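Local coordinates for calcium binding protein (Fasciola hepatica, PDB 5FX0) that forms the dynein light chain-like domain of a larger EF-hand protein that probably binds calcium, and pairs into a dimer, at residues R65-Y76 with R94-T102. Sequence-based numbering, arbitrary orientation.
Sequences RVWQCVILTGSY and RHICLAWRT
Strands 67-72 and 95-101 run antiparallel (168°), their axes approaching to 4.6 Å, joined by paired backbone hydrogen bonds between Q68 and W100, V70 and L98, and L72 and I96; T102 N to V66 O (3.0 Å) adds a further hydrogen bond. On one face R101 lies across the W67 indole: its CB stands 3.6 Å from the centroid of the six-membered ring, a CH-pi contact almost on the ring normal. C69 SG meets C97 SG at 3.6 Å, too far for a disulfide. The other face repeats the theme with partners exchanged, Q68 CB sitting 3.9 Å from the six-membered ring centroid of W100, while V70 CG2 approaches W100 CH2. Beyond the corner at T73 and G74 the chain folds back over this face, and Y76, its CG wedged between backbone N and carbonyl carbon (chi1 69°), lays its ring on L98, whose CD2 is 3.5 Å from Y76 CZ. Y76 OH is hydrogen-bonded to Q89 OE1. Helix 48-63 covers the W67, I71 and A99 side through M59 and V51, strand 87-92 flanks 95-101, and residues 69-76 pair antiparallel with a strand of the second subunit, continuing the sheet across the dimer.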
ATOM      1  N   ARG A  65      -2.725  12.471 -13.680  1.00 63.76           N
ATOM      2  CA  ARG A  65      -1.727  12.046 -12.699  1.00 64.81           C
ATOM      3  C   ARG A  65      -2.151  12.529 -11.298  1.00 62.94           C
ATOM      4  O   ARG A  65      -3.178  13.186 -11.197  1.00 62.07           O
ATOM      5  CB  ARG A  65      -0.344  12.581 -13.140  1.00 66.83           C
ATOM      6  CG  ARG A  65       0.043  12.138 -14.564  1.00 69.85           C
ATOM      7  CD  ARG A  65       1.471  12.475 -14.985  1.00 73.66           C
ATOM      8  NE  ARG A  65       2.459  11.811 -14.128  1.00 78.90           N
ATOM      9  CZ  ARG A  65       3.340  12.408 -13.314  1.00 83.16           C
ATOM     10  NH1 ARG A  65       3.442  13.735 -13.222  1.00 89.41           N
ATOM     11  NH2 ARG A  65       4.160  11.660 -12.581  1.00 80.37           N
ATOM     12  N   VAL A  66      -1.472  12.157 -10.201  1.00 64.35           N
ATOM     13  CA  VAL A  66      -0.505  11.056 -10.104  1.00 59.39           C
ATOM     14  C   VAL A  66      -1.164   9.898  -9.322  1.00 60.06           C
ATOM     15  O   VAL A  66      -1.614  10.083  -8.177  1.00 53.35           O
ATOM     16  CB  VAL A  66       0.763  11.479  -9.333  1.00 59.70           C
ATOM     17  CG1 VAL A  66       1.832  10.403  -9.442  1.00 58.36           C
ATOM     18  CG2 VAL A  66       1.321  12.798  -9.850  1.00 64.19           C
ATOM     19  N   TRP A  67      -1.211   8.712  -9.934  1.00 59.04           N
ATOM     20  CA  TRP A  67      -1.716   7.505  -9.253  1.00 58.94           C
ATOM     21  C   TRP A  67      -0.618   6.716  -8.540  1.00 55.58           C
ATOM     22  O   TRP A  67       0.533   6.785  -8.932  1.00 56.73           O
ATOM     23  CB  TRP A  67      -2.465   6.617 -10.230  1.00 54.50           C
ATOM     24  CG  TRP A  67      -3.727   7.256 -10.682  1.00 55.77           C
ATOM     25  CD1 TRP A  67      -3.867   8.174 -11.673  1.00 57.24           C
ATOM     26  CD2 TRP A  67      -5.033   7.057 -10.139  1.00 58.16           C
ATOM     27  NE1 TRP A  67      -5.179   8.550 -11.798  1.00 53.48           N
ATOM     28  CE2 TRP A  67      -5.921   7.876 -10.875  1.00 52.97           C
ATOM     29  CE3 TRP A  67      -5.547   6.252  -9.113  1.00 54.82           C
ATOM     30  CZ2 TRP A  67      -7.287   7.912 -10.625  1.00 50.61           C
ATOM     31  CZ3 TRP A  67      -6.907   6.312  -8.855  1.00 54.33           C
ATOM     32  CH2 TRP A  67      -7.757   7.141  -9.610  1.00 51.93           C
ATOM     33  N   GLN A  68      -0.998   6.057  -7.441  1.00 55.77           N
ATOM     34  CA  GLN A  68      -0.208   5.038  -6.726  1.00 49.78           C
ATOM     35  C   GLN A  68      -0.997   3.752  -6.887  1.00 48.13           C
ATOM     36  O   GLN A  68      -2.225   3.781  -6.855  1.00 45.45           O
ATOM     37  CB  GLN A  68      -0.138   5.277  -5.211  1.00 52.34           C
ATOM     38  CG  GLN A  68      -0.127   6.710  -4.718  1.00 63.72           C
ATOM     39  CD  GLN A  68       1.206   7.365  -4.924  1.00 74.45           C
ATOM     40  OE1 GLN A  68       2.069   6.828  -5.615  1.00 80.46           O
ATOM     41  NE2 GLN A  68       1.389   8.530  -4.326  1.00 90.19           N
ATOM     42  N   CYS A  69      -0.299   2.634  -7.046  1.00 44.23           N
ATOM     43  CA  CYS A  69      -0.908   1.308  -7.070  1.00 46.21           C
ATOM     44  C   CYS A  69      -0.089   0.387  -6.186  1.00 45.18           C
ATOM     45  O   CYS A  69       1.140   0.349  -6.279  1.00 50.68           O
ATOM     46  CB  CYS A  69      -0.993   0.730  -8.487  1.00 48.09           C
ATOM     47  SG  CYS A  69      -1.863  -0.869  -8.530  1.00 58.86           S
ATOM     48  N   VAL A  70      -0.776  -0.325  -5.307  1.00 42.84           N
ATOM     49  CA  VAL A  70      -0.185  -1.327  -4.451  1.00 40.79           C
ATOM     50  C   VAL A  70      -0.972  -2.607  -4.681  1.00 39.21           C
ATOM     51  O   VAL A  70      -2.204  -2.590  -4.693  1.00 40.79           O
ATOM     52  CB  VAL A  70      -0.241  -0.911  -2.963  1.00 41.26           C
ATOM     53  CG1 VAL A  70       0.249  -2.026  -2.047  1.00 46.84           C
ATOM     54  CG2 VAL A  70       0.600   0.321  -2.720  1.00 42.76           C
ATOM     55  N   ILE A  71      -0.263  -3.713  -4.874  1.00 37.63           N
ATOM     56  CA  ILE A  71      -0.876  -5.017  -4.981  1.00 37.09           C
ATOM     57  C   ILE A  71      -0.390  -5.816  -3.808  1.00 38.86           C
ATOM     58  O   ILE A  71       0.799  -5.767  -3.464  1.00 40.08           O
ATOM     59  CB  ILE A  71      -0.524  -5.717  -6.296  1.00 36.76           C
ATOM     60  CG1 ILE A  71      -0.939  -4.846  -7.475  1.00 36.84           C
ATOM     61  CG2 ILE A  71      -1.242  -7.055  -6.415  1.00 34.71           C
ATOM     62  CD1 ILE A  71      -0.529  -5.444  -8.805  1.00 37.38           C
ATOM     63  N   LEU A  72      -1.300  -6.551  -3.185  1.00 37.62           N
ATOM     64  CA  LEU A  72      -0.918  -7.383  -2.080  1.00 42.54           C
ATOM     65  C   LEU A  72      -1.784  -8.594  -1.910  1.00 43.46           C
ATOM     66  O   LEU A  72      -2.775  -8.763  -2.581  1.00 46.27           O
ATOM     67  CB  LEU A  72      -0.897  -6.577  -0.798  1.00 45.15           C
ATOM     68  CG  LEU A  72      -2.235  -6.005  -0.360  1.00 48.70           C
ATOM     69  CD1 LEU A  72      -2.538  -6.414   1.066  1.00 50.32           C
ATOM     70  CD2 LEU A  72      -2.180  -4.496  -0.487  1.00 53.19           C
ATOM     71  N   THR A  73      -1.330  -9.460  -1.023  1.00 47.87           N
ATOM     72  CA  THR A  73      -2.073 -10.586  -0.506  1.00 49.49           C
ATOM     73  C   THR A  73      -1.906 -10.415   0.990  1.00 47.84           C
ATOM     74  O   THR A  73      -0.796 -10.171   1.463  1.00 62.30           O
ATOM     75  CB  THR A  73      -1.446 -11.926  -0.954  1.00 47.67           C
ATOM     76  OG1 THR A  73      -0.247 -12.172  -0.209  1.00 57.96           O
ATOM     77  CG2 THR A  73      -1.093 -11.864  -2.414  1.00 47.85           C
ATOM     78  N   GLY A  74      -2.986 -10.528   1.728  1.00 42.99           N
ATOM     79  CA  GLY A  74      -2.933 -10.432   3.174  1.00 44.13           C
ATOM     80  C   GLY A  74      -3.924  -9.390   3.592  1.00 43.51           C
ATOM     81  O   GLY A  74      -4.897  -9.157   2.892  1.00 47.34           O
ATOM     82  N   SER A  75      -3.671  -8.770   4.734  1.00 44.80           N
ATOM     83  CA  SER A  75      -4.542  -7.746   5.288  1.00 45.18           C
ATOM     84  C   SER A  75      -3.799  -6.418   5.231  1.00 46.31           C
ATOM     85  O   SER A  75      -2.555  -6.371   5.178  1.00 43.04           O
ATOM     86  CB  SER A  75      -4.885  -8.094   6.730  1.00 51.24           C
ATOM     87  OG  SER A  75      -4.899  -9.508   6.926  1.00 54.32           O
ATOM     88  N   TYR A  76      -4.553  -5.335   5.239  1.00 42.74           N
ATOM     89  CA  TYR A  76      -3.960  -4.006   5.092  1.00 46.00           C
ATOM     90  C   TYR A  76      -4.830  -2.989   5.806  1.00 44.02           C
ATOM     91  O   TYR A  76      -6.030  -3.202   5.954  1.00 43.68           O
ATOM     92  CB  TYR A  76      -3.768  -3.624   3.610  1.00 41.04           C
ATOM     93  CG  TYR A  76      -5.062  -3.389   2.913  1.00 41.19           C
ATOM     94  CD1 TYR A  76      -5.796  -4.444   2.394  1.00 43.75           C
ATOM     95  CD2 TYR A  76      -5.611  -2.124   2.851  1.00 46.95           C
ATOM     96  CE1 TYR A  76      -7.024  -4.230   1.797  1.00 44.39           C
ATOM     97  CE2 TYR A  76      -6.845  -1.899   2.252  1.00 45.08           C
ATOM     98  CZ  TYR A  76      -7.538  -2.959   1.730  1.00 44.72           C
ATOM     99  OH  TYR A  76      -8.754  -2.731   1.142  1.00 55.38           O
ATOM    100  N   ARG A  94      -6.461 -14.063  -5.342  1.00 49.37           N
ATOM    101  CA  ARG A  94      -5.570 -13.871  -4.197  1.00 50.13           C
ATOM    102  C   ARG A  94      -4.988 -12.462  -4.081  1.00 46.11           C
ATOM    103  O   ARG A  94      -4.491 -12.076  -3.018  1.00 49.96           O
ATOM    104  CB  ARG A  94      -4.435 -14.911  -4.222  1.00 52.19           C
ATOM    105  CG  ARG A  94      -3.391 -14.791  -5.316  1.00 56.95           C
ATOM    106  CD  ARG A  94      -2.266 -15.807  -5.073  1.00 62.71           C
ATOM    107  NE  ARG A  94      -1.156 -15.630  -6.002  1.00 69.84           N
ATOM    108  CZ  ARG A  94      -1.151 -16.006  -7.290  1.00 74.74           C
ATOM    109  NH1 ARG A  94      -2.202 -16.613  -7.852  1.00 69.81           N
ATOM    110  NH2 ARG A  94      -0.072 -15.769  -8.032  1.00 75.28           N
ATOM    111  N   HIS A  95      -5.016 -11.716  -5.176  1.00 42.42           N
ATOM    112  CA  HIS A  95      -4.474 -10.368  -5.203  1.00 45.73           C
ATOM    113  C   HIS A  95      -5.496  -9.292  -4.853  1.00 44.98           C
ATOM    114  O   HIS A  95      -6.652  -9.362  -5.261  1.00 44.43           O
ATOM    115  CB  HIS A  95      -3.890 -10.099  -6.570  1.00 45.36           C
ATOM    116  CG  HIS A  95      -2.774 -11.023  -6.901  1.00 48.38           C
ATOM    117  ND1 HIS A  95      -1.614 -11.071  -6.157  1.00 52.91           N
ATOM    118  CD2 HIS A  95      -2.652 -11.968  -7.858  1.00 50.09           C
ATOM    119  CE1 HIS A  95      -0.813 -11.988  -6.659  1.00 52.68           C
ATOM    120  NE2 HIS A  95      -1.423 -12.550  -7.687  1.00 54.47           N
ATOM    121  N   ILE A  96      -5.034  -8.311  -4.084  1.00 44.04           N
ATOM    122  CA  ILE A  96      -5.804  -7.135  -3.701  1.00 40.20           C
ATOM    123  C   ILE A  96      -5.093  -6.000  -4.396  1.00 38.90           C
ATOM    124  O   ILE A  96      -3.885  -5.875  -4.269  1.00 37.70           O
ATOM    125  CB  ILE A  96      -5.806  -6.904  -2.168  1.00 39.74           C
ATOM    126  CG1 ILE A  96      -6.642  -7.990  -1.460  1.00 41.70           C
ATOM    127  CG2 ILE A  96      -6.324  -5.505  -1.815  1.00 38.08           C
ATOM    128  CD1 ILE A  96      -6.334  -8.156   0.020  1.00 45.13           C
ATOM    129  N   CYS A  97      -5.843  -5.186  -5.132  1.00 38.14           N
ATOM    130  CA  CYS A  97      -5.323  -3.974  -5.733  1.00 40.75           C
ATOM    131  C   CYS A  97      -5.824  -2.737  -4.987  1.00 36.73           C
ATOM    132  O   CYS A  97      -7.011  -2.536  -4.865  1.00 36.34           O
ATOM    133  CB  CYS A  97      -5.720  -3.908  -7.204  1.00 43.68           C
ATOM    134  SG  CYS A  97      -5.112  -2.427  -8.016  1.00 55.49           S
ATOM    135  N   LEU A  98      -4.895  -1.934  -4.493  1.00 36.45           N
ATOM    136  CA  LEU A  98      -5.164  -0.624  -3.955  1.00 41.52           C
ATOM    137  C   LEU A  98      -4.613   0.398  -4.952  1.00 42.41           C
ATOM    138  O   LEU A  98      -3.436   0.381  -5.256  1.00 45.29           O
ATOM    139  CB  LEU A  98      -4.469  -0.438  -2.603  1.00 42.37           C
ATOM    140  CG  LEU A  98      -4.638  -1.543  -1.566  1.00 45.27           C
ATOM    141  CD1 LEU A  98      -3.824  -1.171  -0.335  1.00 45.34           C
ATOM    142  CD2 LEU A  98      -6.105  -1.796  -1.188  1.00 44.81           C
ATOM    143  N   ALA A  99      -5.464   1.282  -5.449  1.00 41.35           N
ATOM    144  CA  ALA A  99      -5.035   2.363  -6.353  1.00 41.25           C
ATOM    145  C   ALA A  99      -5.724   3.640  -5.937  1.00 39.82           C
ATOM    146  O   ALA A  99      -6.905   3.638  -5.652  1.00 43.12           O
ATOM    147  CB  ALA A  99      -5.358   2.023  -7.816  1.00 39.73           C
ATOM    148  N   TRP A 100      -4.986   4.723  -5.891  1.00 40.99           N
ATOM    149  CA  TRP A 100      -5.565   5.999  -5.553  1.00 44.03           C
ATOM    150  C   TRP A 100      -4.732   7.143  -6.093  1.00 46.29           C
ATOM    151  O   TRP A 100      -3.577   6.978  -6.487  1.00 49.86           O
ATOM    152  CB  TRP A 100      -5.735   6.108  -4.047  1.00 43.84           C
ATOM    153  CG  TRP A 100      -4.464   6.233  -3.326  1.00 48.99           C
ATOM    154  CD1 TRP A 100      -3.871   7.383  -2.933  1.00 50.96           C
ATOM    155  CD2 TRP A 100      -3.614   5.175  -2.894  1.00 47.06           C
ATOM    156  NE1 TRP A 100      -2.704   7.120  -2.291  1.00 51.97           N
ATOM    157  CE2 TRP A 100      -2.517   5.766  -2.247  1.00 52.04           C
ATOM    158  CE3 TRP A 100      -3.675   3.790  -2.981  1.00 46.08           C
ATOM    159  CZ2 TRP A 100      -1.473   5.013  -1.690  1.00 53.00           C
ATOM    160  CZ3 TRP A 100      -2.642   3.036  -2.429  1.00 49.48           C
ATOM    161  CH2 TRP A 100      -1.559   3.647  -1.792  1.00 51.58           C
ATOM    162  N   ARG A 101      -5.337   8.309  -6.126  1.00 48.78           N
ATOM    163  CA  ARG A 101      -4.768   9.435  -6.805  1.00 51.07           C
ATOM    164  C   ARG A 101      -4.456  10.506  -5.792  1.00 52.87           C
ATOM    165  O   ARG A 101      -5.204  10.698  -4.837  1.00 52.03           O
ATOM    166  CB  ARG A 101      -5.740   9.950  -7.845  1.00 53.25           C
ATOM    167  CG  ARG A 101      -5.059  10.827  -8.885  1.00 63.42           C
ATOM    168  CD  ARG A 101      -5.797  12.126  -9.157  1.00 64.59           C
ATOM    169  NE  ARG A 101      -6.449  12.083 -10.459  1.00 67.53           N
ATOM    170  CZ  ARG A 101      -7.656  12.569 -10.742  1.00 69.61           C
ATOM    171  NH1 ARG A 101      -8.434  13.140  -9.811  1.00 66.85           N
ATOM    172  NH2 ARG A 101      -8.098  12.464 -11.991  1.00 71.47           N
ATOM    173  N   THR A 102      -3.344  11.194  -6.005  1.00 65.22           N
ATOM    174  CA  THR A 102      -2.881  12.252  -5.106  1.00 81.80           C
ATOM    175  C   THR A 102      -2.669  13.549  -5.918  1.00 84.59           C
ATOM    176  O   THR A 102      -2.287  13.470  -7.097  1.00 74.57           O
ATOM    177  CB  THR A 102      -1.598  11.788  -4.361  1.00 90.59           C
ATOM    178  OG1 THR A 102      -1.164  12.795  -3.438  1.00107.23           O
ATOM    179  CG2 THR A 102      -0.447  11.434  -5.336  1.00 87.05           C
TER